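Side-chain contacts in CELL division control protein 6 (Pyrobaculum aerophilum, PDB 1FNN), which binds ADP and magnesium through an AAA+ ATPase fold and probably takes part in regulating the initiation of DNA replication: residues 20-25 with 191-196; 59-64 with 161-166; 287-292 with 336-341. All blocks are in the same frame, centred on the assembly; numbering follows the deposited sequence.

Interaction 1 of 3, residues 20-25 with 191-196; sequences PHREQQ and SPYTKD. With ADP (adenosine-5'-diphosphate), chain D.
R22 and Y193 both carry CG anti to the carbonyl carbon, and a bend at chi2 of the arginine (-65°) brings its guanidinium against one face of the tyrosine ring, the two side chains arriving from opposite directions. The planes lie 21° apart. Y193 CE2 sits over the centre of the guanidinium, 3.4 Å from R22 CZ, whereas R22 NH2 lies toward the rim of the ring. At the guanidinium edge, R22 NH2 gives a hydrogen bond of 2.8 Å to S191 O, in the plane of both groups although bent at the hydrogen (131°). R22 NH1 turns back to H21 O at 2.8 Å, above that carbonyl's plane, and R22 NE bonds to T55 O, so three carbonyls fix the group's rotation. With an alanine here, the S191 carbonyl would probably lose this donor, and the covered face of the Y193 ring its flat partner, leaving the ring freer to shift. P20, R22 and Y193 line the ADP pocket: ADP N6 donates to Y193 OH (3.0 Å) and to P20 O (3.0 Å), consistent with recognition of the adenine amino group. H21 CB reaches the ring edge at Y193 CE2, while H21 NE2 bonds to D200. The contact joins the start of helix 23-38, where Q25 NE2 bonds to R189 O at the end of strand 187-189, with the loop leading into helix 195-209, whose I198 and I201 also touch Y193.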
loop_
_atom_site.group_PDB
_atom_site.type_symbol
_atom_site.label_atom_id
_atom_site.label_comp_id
_atom_site.label_asym_id
_atom_site.label_seq_id
_atom_site.Cartn_x
_atom_site.Cartn_y
_atom_site.Cartn_z
ATOM N N PRO A 20 -3.993 11.989 -3.955
ATOM C CA PRO A 20 -3.025 12.388 -4.973
ATOM C C PRO A 20 -2.598 11.147 -5.691
ATOM O O PRO A 20 -2.410 10.080 -5.090
ATOM C CB PRO A 20 -1.909 13.082 -4.193
ATOM C CG PRO A 20 -2.035 12.558 -2.784
ATOM C CD PRO A 20 -3.559 12.415 -2.614
ATOM N N HIS A 21 -2.425 11.231 -7.005
ATOM C CA HIS A 21 -1.971 10.142 -7.863
ATOM C C HIS A 21 -3.061 9.129 -8.131
ATOM O O HIS A 21 -2.796 8.136 -8.813
ATOM C CB HIS A 21 -0.642 9.522 -7.351
ATOM C CG HIS A 21 0.368 10.644 -7.191
ATOM N ND1 HIS A 21 0.928 11.347 -8.237
ATOM C CD2 HIS A 21 0.892 11.159 -6.044
ATOM C CE1 HIS A 21 1.757 12.247 -7.736
ATOM N NE2 HIS A 21 1.766 12.168 -6.391
ATOM N N ARG A 22 -4.310 9.361 -7.678
ATOM C CA ARG A 22 -5.392 8.421 -8.002
ATOM C C ARG A 22 -6.528 9.142 -8.711
ATOM O O ARG A 22 -7.650 8.635 -8.831
ATOM C CB ARG A 22 -5.941 7.724 -6.750
ATOM C CG ARG A 22 -4.962 6.705 -6.125
ATOM C CD ARG A 22 -4.773 5.594 -7.113
ATOM N NE ARG A 22 -3.831 4.527 -6.942
ATOM C CZ ARG A 22 -2.689 4.426 -7.627
ATOM N NH1 ARG A 22 -2.370 5.347 -8.522
ATOM N NH2 ARG A 22 -1.901 3.395 -7.386
ATOM N N GLU A 23 -6.241 10.335 -9.216
ATOM C CA GLU A 23 -7.221 11.137 -9.948
ATOM C C GLU A 23 -7.739 10.389 -11.163
ATOM O O GLU A 23 -8.964 10.345 -11.378
ATOM C CB GLU A 23 -6.688 12.502 -10.399
ATOM C CG GLU A 23 -6.363 13.453 -9.262
ATOM C CD GLU A 23 -4.942 13.358 -8.737
ATOM O OE1 GLU A 23 -4.197 12.407 -9.071
ATOM O OE2 GLU A 23 -4.549 14.259 -7.968
ATOM N N GLN A 24 -6.874 9.639 -11.830
ATOM C CA GLN A 24 -7.256 8.884 -13.011
ATOM C C GLN A 24 -8.168 7.722 -12.707
ATOM O O GLN A 24 -9.196 7.519 -13.382
ATOM C CB GLN A 24 -6.015 8.426 -13.798
ATOM C CG GLN A 24 -6.362 7.669 -15.067
ATOM C CD GLN A 24 -5.212 7.648 -16.065
ATOM O OE1 GLN A 24 -4.204 8.345 -15.910
ATOM N NE2 GLN A 24 -5.339 6.841 -17.119
ATOM N N GLN A 25 -7.836 6.927 -11.673
ATOM C CA GLN A 25 -8.678 5.795 -11.300
ATOM C C GLN A 25 -10.060 6.236 -10.782
ATOM O O GLN A 25 -11.084 5.571 -11.057
ATOM C CB GLN A 25 -8.012 4.977 -10.170
ATOM C CG GLN A 25 -6.765 4.204 -10.651
ATOM C CD GLN A 25 -5.516 5.044 -10.761
ATOM O OE1 GLN A 25 -5.494 6.235 -10.510
ATOM N NE2 GLN A 25 -4.383 4.430 -11.159
ATOM N N SER A 191 -1.283 1.032 -10.039
ATOM C CA SER A 191 0.115 0.546 -10.061
ATOM C C SER A 191 0.834 0.931 -8.777
ATOM O O SER A 191 0.310 1.715 -7.987
ATOM C CB SER A 191 0.806 1.195 -11.263
ATOM O OG SER A 191 1.078 2.523 -10.839
ATOM N N PRO A 192 1.870 0.170 -8.430
ATOM C CA PRO A 192 2.616 0.396 -7.200
ATOM C C PRO A 192 2.969 1.873 -7.162
ATOM O O PRO A 192 3.251 2.434 -8.231
ATOM C CB PRO A 192 3.840 -0.510 -7.357
ATOM C CG PRO A 192 3.332 -1.622 -8.243
ATOM C CD PRO A 192 2.514 -0.875 -9.294
ATOM N N TYR A 193 2.874 2.514 -5.994
ATOM C CA TYR A 193 3.239 3.921 -5.973
ATOM C C TYR A 193 4.780 4.057 -6.068
ATOM O O TYR A 193 5.511 3.286 -5.435
ATOM C CB TYR A 193 2.826 4.612 -4.687
ATOM C CG TYR A 193 1.317 4.765 -4.522
ATOM C CD1 TYR A 193 0.589 4.024 -3.602
ATOM C CD2 TYR A 193 0.638 5.688 -5.315
ATOM C CE1 TYR A 193 -0.795 4.178 -3.451
ATOM C CE2 TYR A 193 -0.731 5.862 -5.189
ATOM C CZ TYR A 193 -1.424 5.099 -4.258
ATOM O OH TYR A 193 -2.795 5.314 -4.179
ATOM N N THR A 194 5.185 5.149 -6.686
ATOM C CA THR A 194 6.618 5.418 -6.767
ATOM C C THR A 194 7.016 6.137 -5.480
ATOM O O THR A 194 6.184 6.574 -4.651
ATOM C CB THR A 194 6.919 6.348 -7.954
ATOM O OG1 THR A 194 6.233 7.571 -7.669
ATOM C CG2 THR A 194 6.445 5.827 -9.299
ATOM N N LYS A 195 8.313 6.461 -5.429
ATOM C CA LYS A 195 8.819 7.135 -4.247
ATOM C C LYS A 195 8.258 8.520 -4.099
ATOM O O LYS A 195 8.050 8.992 -2.962
ATOM C CB LYS A 195 10.364 7.171 -4.289
ATOM C CG LYS A 195 10.890 5.757 -4.109
ATOM C CD LYS A 195 12.426 5.695 -4.356
ATOM C CE LYS A 195 12.834 4.279 -3.934
ATOM N NZ LYS A 195 14.310 4.108 -3.798
ATOM N N ASP A 196 8.214 9.274 -5.198
ATOM C CA ASP A 196 7.682 10.619 -5.120
ATOM C C ASP A 196 6.170 10.554 -4.752
ATOM O O ASP A 196 5.739 11.402 -3.994
ATOM C CB ASP A 196 7.871 11.337 -6.457
ATOM C CG ASP A 196 9.348 11.127 -6.835
ATOM O OD1 ASP A 196 9.615 10.107 -7.529
ATOM O OD2 ASP A 196 10.132 11.991 -6.403
HETATM P PB ADP D . -5.662 -1.277 -1.113
HETATM O O1B ADP D . -7.111 -1.743 -1.068
HETATM O O2B ADP D . -5.187 -1.007 -2.426
HETATM O O3B ADP D . -4.974 -2.411 -0.504
HETATM P PA ADP D . -5.894 1.046 0.505
HETATM O O1A ADP D . -7.039 1.654 -0.196
HETATM O O2A ADP D . -6.299 0.459 1.788
HETATM O O3A ADP D . -5.203 0.011 -0.391
HETATM O "O5'" ADP D . -4.751 2.163 0.868
HETATM C "C5'" ADP D . -3.793 1.762 1.831
HETATM C "C4'" ADP D . -3.588 2.974 2.763
HETATM O "O4'" ADP D . -3.080 4.038 1.990
HETATM C "C3'" ADP D . -4.863 3.509 3.401
HETATM O "O3'" ADP D . -4.525 4.065 4.660
HETATM C "C2'" ADP D . -5.270 4.504 2.368
HETATM O "O2'" ADP D . -6.131 5.515 2.894
HETATM C "C1'" ADP D . -3.915 5.133 2.017
HETATM N N9 ADP D . -3.985 5.587 0.683
HETATM C C8 ADP D . -3.844 4.812 -0.437
HETATM N N7 ADP D . -3.688 5.477 -1.543
HETATM C C5 ADP D . -3.729 6.793 -1.113
HETATM C C6 ADP D . -3.647 8.008 -1.811
HETATM N N6 ADP D . -3.517 8.036 -3.128
HETATM N N1 ADP D . -3.746 9.144 -1.117
HETATM C C2 ADP D . -3.917 9.084 0.190
HETATM N N3 ADP D . -4.014 8.013 0.975
HETATM C C4 ADP D . -3.910 6.876 0.235
#

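Interaction 2 of 3, residues 59-64 with 161-166; sequences VTLRKL and ALVIVG. With ADP (adenosine-5'-diphosphate), chain D.
L61 points from helix 57-68 at strand 160-166 and meets it with both methyl ends. Its CB starts the side chain toward the strand but stays short of it, and CG, reached through a chi1 of -102° that departs from the usual staggered values, serves as the fork from which the two branches spread. CD1 goes to V165, meeting CG2 at 3.9 Å; CD2 goes to V163, meeting CG1 at 4.0 Å. Both encounters are tip to tip, methyl against methyl. The valines have the same first torsion, CG1 anti to the backbone N, yet they offer different methyls, CG1 from V163 and CG2 from V165. The two branches of L61 thus span V163 and V165, alternate residues that point toward the helix. This is the helix-on-sheet packing of a P-loop NTPase: helix 57-68 follows the Walker A loop and lies against a central parallel sheet, in which strand 160-166 runs between strands 127-132 and 46-50. F128 and V130 from the first neighbour and L49 from the second also touch L61, enclosing it in apolar side chains. At the start of the same helix, V59 N donates to ADP O1A (2.8 Å, 156°), while V59 CG1 lies 3.7 Å from ADP C8 and V59 CG2 lies 3.6 Å from ADP O2'. V165, near the other end of the contact, touches D132, which binds magnesium in a structure of this protein though not in this model, and approaches K57, which binds ADP.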
loop_
_atom_site.group_PDB
_atom_site.type_symbol
_atom_site.label_atom_id
_atom_site.label_comp_id
_atom_site.label_asym_id
_atom_site.label_seq_id
_atom_site.Cartn_x
_atom_site.Cartn_y
_atom_site.Cartn_z
ATOM N N VAL A 59 -9.550 2.604 -0.809
ATOM C CA VAL A 59 -9.752 4.012 -0.498
ATOM C C VAL A 59 -10.358 4.749 -1.696
ATOM O O VAL A 59 -11.162 5.671 -1.487
ATOM C CB VAL A 59 -8.511 4.762 0.009
ATOM C CG1 VAL A 59 -7.521 5.178 -1.066
ATOM C CG2 VAL A 59 -8.971 5.999 0.793
ATOM N N THR A 60 -9.926 4.395 -2.899
ATOM C CA THR A 60 -10.450 5.055 -4.108
ATOM C C THR A 60 -11.964 4.830 -4.273
ATOM O O THR A 60 -12.761 5.744 -4.523
ATOM C CB THR A 60 -9.657 4.600 -5.343
ATOM O OG1 THR A 60 -8.331 5.205 -5.220
ATOM C CG2 THR A 60 -10.328 5.099 -6.621
ATOM N N LEU A 61 -12.372 3.598 -4.071
ATOM C CA LEU A 61 -13.790 3.227 -4.083
ATOM C C LEU A 61 -14.589 3.911 -2.967
ATOM O O LEU A 61 -15.699 4.406 -3.147
ATOM C CB LEU A 61 -13.817 1.739 -3.796
ATOM C CG LEU A 61 -14.018 0.739 -4.901
ATOM C CD1 LEU A 61 -13.814 -0.631 -4.251
ATOM C CD2 LEU A 61 -15.372 0.975 -5.550
ATOM N N ARG A 62 -14.010 4.031 -1.757
ATOM C CA ARG A 62 -14.679 4.700 -0.662
ATOM C C ARG A 62 -14.855 6.175 -0.980
ATOM O O ARG A 62 -15.869 6.797 -0.627
ATOM C CB ARG A 62 -13.966 4.500 0.702
ATOM C CG ARG A 62 -14.160 3.013 1.108
ATOM C CD ARG A 62 -14.029 2.910 2.610
ATOM N NE ARG A 62 -14.320 1.639 3.188
ATOM C CZ ARG A 62 -15.401 0.928 3.427
ATOM N NH1 ARG A 62 -16.643 1.301 3.134
ATOM N NH2 ARG A 62 -15.257 -0.265 4.009
ATOM N N LYS A 63 -13.865 6.767 -1.645
ATOM C CA LYS A 63 -13.934 8.164 -2.009
ATOM C C LYS A 63 -15.030 8.380 -3.066
ATOM O O LYS A 63 -15.749 9.401 -3.017
ATOM C CB LYS A 63 -12.611 8.675 -2.548
ATOM C CG LYS A 63 -12.688 10.049 -3.188
ATOM C CD LYS A 63 -12.877 11.147 -2.147
ATOM C CE LYS A 63 -11.930 11.154 -0.984
ATOM N NZ LYS A 63 -12.161 12.310 -0.032
ATOM N N LEU A 64 -15.078 7.449 -4.015
ATOM C CA LEU A 64 -16.179 7.558 -4.999
ATOM C C LEU A 64 -17.531 7.593 -4.264
ATOM O O LEU A 64 -18.396 8.410 -4.595
ATOM C CB LEU A 64 -16.123 6.379 -5.951
ATOM C CG LEU A 64 -16.955 6.295 -7.237
ATOM C CD1 LEU A 64 -18.323 5.704 -6.977
ATOM C CD2 LEU A 64 -17.032 7.614 -7.982
ATOM N N ALA A 161 -25.078 -2.557 -9.557
ATOM C CA ALA A 161 -23.806 -2.102 -10.132
ATOM C C ALA A 161 -22.731 -2.833 -9.317
ATOM O O ALA A 161 -22.845 -2.901 -8.078
ATOM C CB ALA A 161 -23.647 -0.619 -10.018
ATOM N N LEU A 162 -21.803 -3.495 -9.994
ATOM C CA LEU A 162 -20.912 -4.410 -9.288
ATOM C C LEU A 162 -19.446 -4.059 -9.503
ATOM O O LEU A 162 -18.974 -3.910 -10.659
ATOM C CB LEU A 162 -21.160 -5.836 -9.807
ATOM C CG LEU A 162 -20.151 -6.857 -9.257
ATOM C CD1 LEU A 162 -20.315 -7.065 -7.749
ATOM C CD2 LEU A 162 -20.285 -8.178 -10.017
ATOM N N VAL A 163 -18.730 -3.815 -8.407
ATOM C CA VAL A 163 -17.280 -3.645 -8.504
ATOM C C VAL A 163 -16.628 -4.833 -7.780
ATOM O O VAL A 163 -16.994 -5.119 -6.616
ATOM C CB VAL A 163 -16.795 -2.331 -7.871
ATOM C CG1 VAL A 163 -15.256 -2.249 -7.849
ATOM C CG2 VAL A 163 -17.291 -1.146 -8.695
ATOM N N ILE A 164 -15.656 -5.486 -8.417
ATOM C CA ILE A 164 -14.877 -6.535 -7.780
ATOM C C ILE A 164 -13.384 -6.152 -7.782
ATOM O O ILE A 164 -12.927 -5.321 -8.588
ATOM C CB ILE A 164 -15.012 -7.913 -8.440
ATOM C CG1 ILE A 164 -14.279 -7.935 -9.778
ATOM C CG2 ILE A 164 -16.481 -8.292 -8.615
ATOM C CD1 ILE A 164 -14.301 -9.313 -10.433
ATOM N N VAL A 165 -12.711 -6.577 -6.720
ATOM C CA VAL A 165 -11.357 -6.131 -6.456
ATOM C C VAL A 165 -10.374 -7.293 -6.307
ATOM O O VAL A 165 -10.663 -8.278 -5.650
ATOM C CB VAL A 165 -11.318 -5.282 -5.172
ATOM C CG1 VAL A 165 -9.901 -4.778 -4.913
ATOM C CG2 VAL A 165 -12.260 -4.088 -5.198
ATOM N N GLY A 166 -9.258 -7.227 -7.068
ATOM C CA GLY A 166 -8.261 -8.296 -6.964
ATOM C C GLY A 166 -6.856 -7.703 -7.028
ATOM O O GLY A 166 -6.655 -6.503 -7.127
HETATM P PB ADP D . -5.662 -1.277 -1.113
HETATM O O1B ADP D . -7.111 -1.743 -1.068
HETATM O O2B ADP D . -5.187 -1.007 -2.426
HETATM O O3B ADP D . -4.974 -2.411 -0.504
HETATM P PA ADP D . -5.894 1.046 0.505
HETATM O O1A ADP D . -7.039 1.654 -0.196
HETATM O O2A ADP D . -6.299 0.459 1.788
HETATM O O3A ADP D . -5.203 0.011 -0.391
HETATM O "O5'" ADP D . -4.751 2.163 0.868
HETATM C "C5'" ADP D . -3.793 1.762 1.831
HETATM C "C4'" ADP D . -3.588 2.974 2.763
HETATM O "O4'" ADP D . -3.080 4.038 1.990
HETATM C "C3'" ADP D . -4.863 3.509 3.401
HETATM O "O3'" ADP D . -4.525 4.065 4.660
HETATM C "C2'" ADP D . -5.270 4.504 2.368
HETATM O "O2'" ADP D . -6.131 5.515 2.894
HETATM C "C1'" ADP D . -3.915 5.133 2.017
HETATM N N9 ADP D . -3.985 5.587 0.683
HETATM C C8 ADP D . -3.844 4.812 -0.437
HETATM N N7 ADP D . -3.688 5.477 -1.543
HETATM C C5 ADP D . -3.729 6.793 -1.113
HETATM C C6 ADP D . -3.647 8.008 -1.811
HETATM N N6 ADP D . -3.517 8.036 -3.128
HETATM N N1 ADP D . -3.746 9.144 -1.117
HETATM C C2 ADP D . -3.917 9.084 0.190
HETATM N N3 ADP D . -4.014 8.013 0.975
HETATM C C4 ADP D . -3.910 6.876 0.235
#

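Interaction 3 of 3, residues 287-292 with 336-341; sequences PLHEKL and WSYLND
Y338, E290 and H289 bury the largest areas where helix 288-304 meets helix 332-344. The tyrosine ring, sent toward the other helix by its CG lying anti to the carbonyl carbon (chi1 -67°), rests one face on the first turn of helix 288-304. E290 CB makes a CH-pi contact there, 4.1 Å from the ring centroid, and E290 N lies over the ring centre. Farther out, H289 CB packs beside the hydroxyl end, 3.3 Å from Y338 OH and 3.5 Å from Y338 CE1. The histidine's imidazole leads away from the tyrosine and is gripped at both nitrogens, ND1 by Y318 and NE2 by E327. From CG onward the E290 chain is extended and passes obliquely across the tyrosine, its CG 4.0 Å from Y338 CB. The carboxylates of E290 and D341 are modelled nearly perpendicular, but too close for their relation to be trusted. F293, one residue beyond the segment 287-292, also touches Y338. The axes of segments 288-292 and 336-341 approach to 9.8 Å and cross at -78°. Both helices belong to the C-terminal winged-helix domain of Cdc6 proteins, a helix-turn-helix fold with a small antiparallel sheet (309-310, 349-352, 364-367).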
loop_
_atom_site.group_PDB
_atom_site.type_symbol
_atom_site.label_atom_id
_atom_site.label_comp_id
_atom_site.label_asym_id
_atom_site.label_seq_id
_atom_site.Cartn_x
_atom_site.Cartn_y
_atom_site.Cartn_z
ATOM N N PRO A 287 32.306 -7.809 -1.032
ATOM C CA PRO A 287 33.757 -7.685 -1.043
ATOM C C PRO A 287 34.190 -6.894 0.170
ATOM O O PRO A 287 33.437 -5.961 0.569
ATOM C CB PRO A 287 34.062 -6.828 -2.267
ATOM C CG PRO A 287 32.936 -7.142 -3.201
ATOM C CD PRO A 287 31.715 -7.377 -2.328
ATOM N N LEU A 288 35.438 -7.097 0.606
ATOM C CA LEU A 288 35.992 -6.345 1.706
ATOM C C LEU A 288 35.758 -4.841 1.660
ATOM O O LEU A 288 35.357 -4.211 2.640
ATOM C CB LEU A 288 37.524 -6.547 1.853
ATOM C CG LEU A 288 38.249 -5.792 2.941
ATOM C CD1 LEU A 288 37.703 -6.112 4.332
ATOM C CD2 LEU A 288 39.768 -6.072 2.939
ATOM N N HIS A 289 36.197 -4.142 0.627
ATOM C CA HIS A 289 36.101 -2.703 0.538
ATOM C C HIS A 289 34.637 -2.201 0.466
ATOM O O HIS A 289 34.445 -1.046 0.772
ATOM C CB HIS A 289 36.954 -2.178 -0.636
ATOM C CG HIS A 289 38.350 -2.071 -0.053
ATOM N ND1 HIS A 289 38.809 -0.920 0.545
ATOM C CD2 HIS A 289 39.356 -2.986 0.014
ATOM C CE1 HIS A 289 40.053 -1.131 0.956
ATOM N NE2 HIS A 289 40.399 -2.368 0.646
ATOM N N GLU A 290 33.719 -2.964 -0.058
ATOM C CA GLU A 290 32.291 -2.624 -0.036
ATOM C C GLU A 290 31.762 -2.704 1.395
ATOM O O GLU A 290 30.935 -1.882 1.792
ATOM C CB GLU A 290 31.498 -3.547 -0.958
ATOM C CG GLU A 290 29.993 -3.200 -1.051
ATOM C CD GLU A 290 29.308 -3.888 -2.211
ATOM O OE1 GLU A 290 28.058 -3.898 -2.266
ATOM O OE2 GLU A 290 29.988 -4.443 -3.114
ATOM N N LYS A 291 32.195 -3.680 2.204
ATOM C CA LYS A 291 31.959 -3.719 3.627
ATOM C C LYS A 291 32.503 -2.496 4.341
ATOM O O LYS A 291 31.830 -1.856 5.149
ATOM C CB LYS A 291 32.551 -4.937 4.387
ATOM C CG LYS A 291 31.894 -6.266 3.972
ATOM C CD LYS A 291 32.401 -7.326 4.940
ATOM C CE LYS A 291 31.721 -8.656 4.898
ATOM N NZ LYS A 291 32.121 -9.476 3.720
ATOM N N LEU A 292 33.736 -2.100 4.063
ATOM C CA LEU A 292 34.375 -0.950 4.645
ATOM C C LEU A 292 33.610 0.318 4.228
ATOM O O LEU A 292 33.436 1.207 5.062
ATOM C CB LEU A 292 35.858 -0.836 4.156
ATOM C CG LEU A 292 36.776 -1.973 4.722
ATOM C CD1 LEU A 292 38.145 -1.949 4.014
ATOM C CD2 LEU A 292 36.951 -1.806 6.220
ATOM N N TRP A 336 31.936 4.341 -6.104
ATOM C CA TRP A 336 30.741 4.512 -6.914
ATOM C C TRP A 336 30.106 3.225 -7.329
ATOM O O TRP A 336 28.878 3.035 -7.175
ATOM C CB TRP A 336 31.154 5.454 -8.070
ATOM C CG TRP A 336 29.925 6.268 -8.331
ATOM C CD1 TRP A 336 29.450 7.306 -7.586
ATOM C CD2 TRP A 336 29.026 6.075 -9.422
ATOM N NE1 TRP A 336 28.293 7.786 -8.150
ATOM C CE2 TRP A 336 28.014 7.046 -9.280
ATOM C CE3 TRP A 336 28.983 5.184 -10.494
ATOM C CZ2 TRP A 336 26.959 7.150 -10.182
ATOM C CZ3 TRP A 336 27.937 5.289 -11.388
ATOM C CH2 TRP A 336 26.941 6.266 -11.222
ATOM N N SER A 337 30.875 2.223 -7.784
ATOM C CA SER A 337 30.297 0.927 -8.081
ATOM C C SER A 337 29.883 0.229 -6.789
ATOM O O SER A 337 28.958 -0.558 -6.900
ATOM C CB SER A 337 31.263 -0.050 -8.808
ATOM O OG SER A 337 31.992 0.805 -9.709
ATOM N N TYR A 338 30.643 0.362 -5.706
ATOM C CA TYR A 338 30.167 -0.284 -4.478
ATOM C C TYR A 338 28.812 0.336 -4.091
ATOM O O TYR A 338 27.966 -0.407 -3.624
ATOM C CB TYR A 338 31.132 -0.066 -3.321
ATOM C CG TYR A 338 32.498 -0.755 -3.490
ATOM C CD1 TYR A 338 33.600 -0.128 -2.953
ATOM C CD2 TYR A 338 32.644 -1.954 -4.154
ATOM C CE1 TYR A 338 34.872 -0.698 -3.069
ATOM C CE2 TYR A 338 33.915 -2.538 -4.278
ATOM C CZ TYR A 338 34.999 -1.903 -3.737
ATOM O OH TYR A 338 36.270 -2.456 -3.846
ATOM N N LEU A 339 28.709 1.670 -4.189
ATOM C CA LEU A 339 27.410 2.276 -3.823
ATOM C C LEU A 339 26.271 1.776 -4.697
ATOM O O LEU A 339 25.169 1.462 -4.208
ATOM C CB LEU A 339 27.473 3.805 -3.933
ATOM C CG LEU A 339 26.147 4.492 -3.501
ATOM C CD1 LEU A 339 25.836 4.141 -2.045
ATOM C CD2 LEU A 339 26.342 5.967 -3.725
ATOM N N ASN A 340 26.529 1.668 -6.008
ATOM C CA ASN A 340 25.557 1.065 -6.910
ATOM C C ASN A 340 25.108 -0.320 -6.494
ATOM O O ASN A 340 23.932 -0.644 -6.627
ATOM C CB ASN A 340 26.201 0.892 -8.294
ATOM C CG ASN A 340 25.490 1.863 -9.216
ATOM O OD1 ASN A 340 24.376 1.493 -9.598
ATOM N ND2 ASN A 340 26.191 2.958 -9.458
ATOM N N ASP A 341 26.079 -1.169 -6.104
ATOM C CA ASP A 341 25.734 -2.524 -5.663
ATOM C C ASP A 341 24.932 -2.517 -4.373
ATOM O O ASP A 341 23.934 -3.244 -4.186
ATOM C CB ASP A 341 27.049 -3.348 -5.517
ATOM C CG ASP A 341 26.784 -4.777 -5.145
ATOM O OD1 ASP A 341 26.197 -5.563 -5.920
ATOM O OD2 ASP A 341 27.147 -5.230 -4.036
#

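In the fold
Interaction 2 is the fully buried contact of the three, purely aliphatic, joining the helix after the Walker A loop to the central sheet. Interaction 1 is partly buried and largely polar, a guanidinium, backbone carbonyls and an aromatic ring gathered at the adenine. Both touch the same ADP, interaction 1 at the adenine amino end, interaction 2 chiefly at the alpha phosphate, and they meet directly where R22 and Q25 pack on T60. Interaction 3 stands apart, about 33 Å centre to centre from interaction 1 and about 46 Å from interaction 2, away from the nucleotide. It is also partly buried, and it mixes aromatic packing with acidic side chains between two helices of the winged-helix domain.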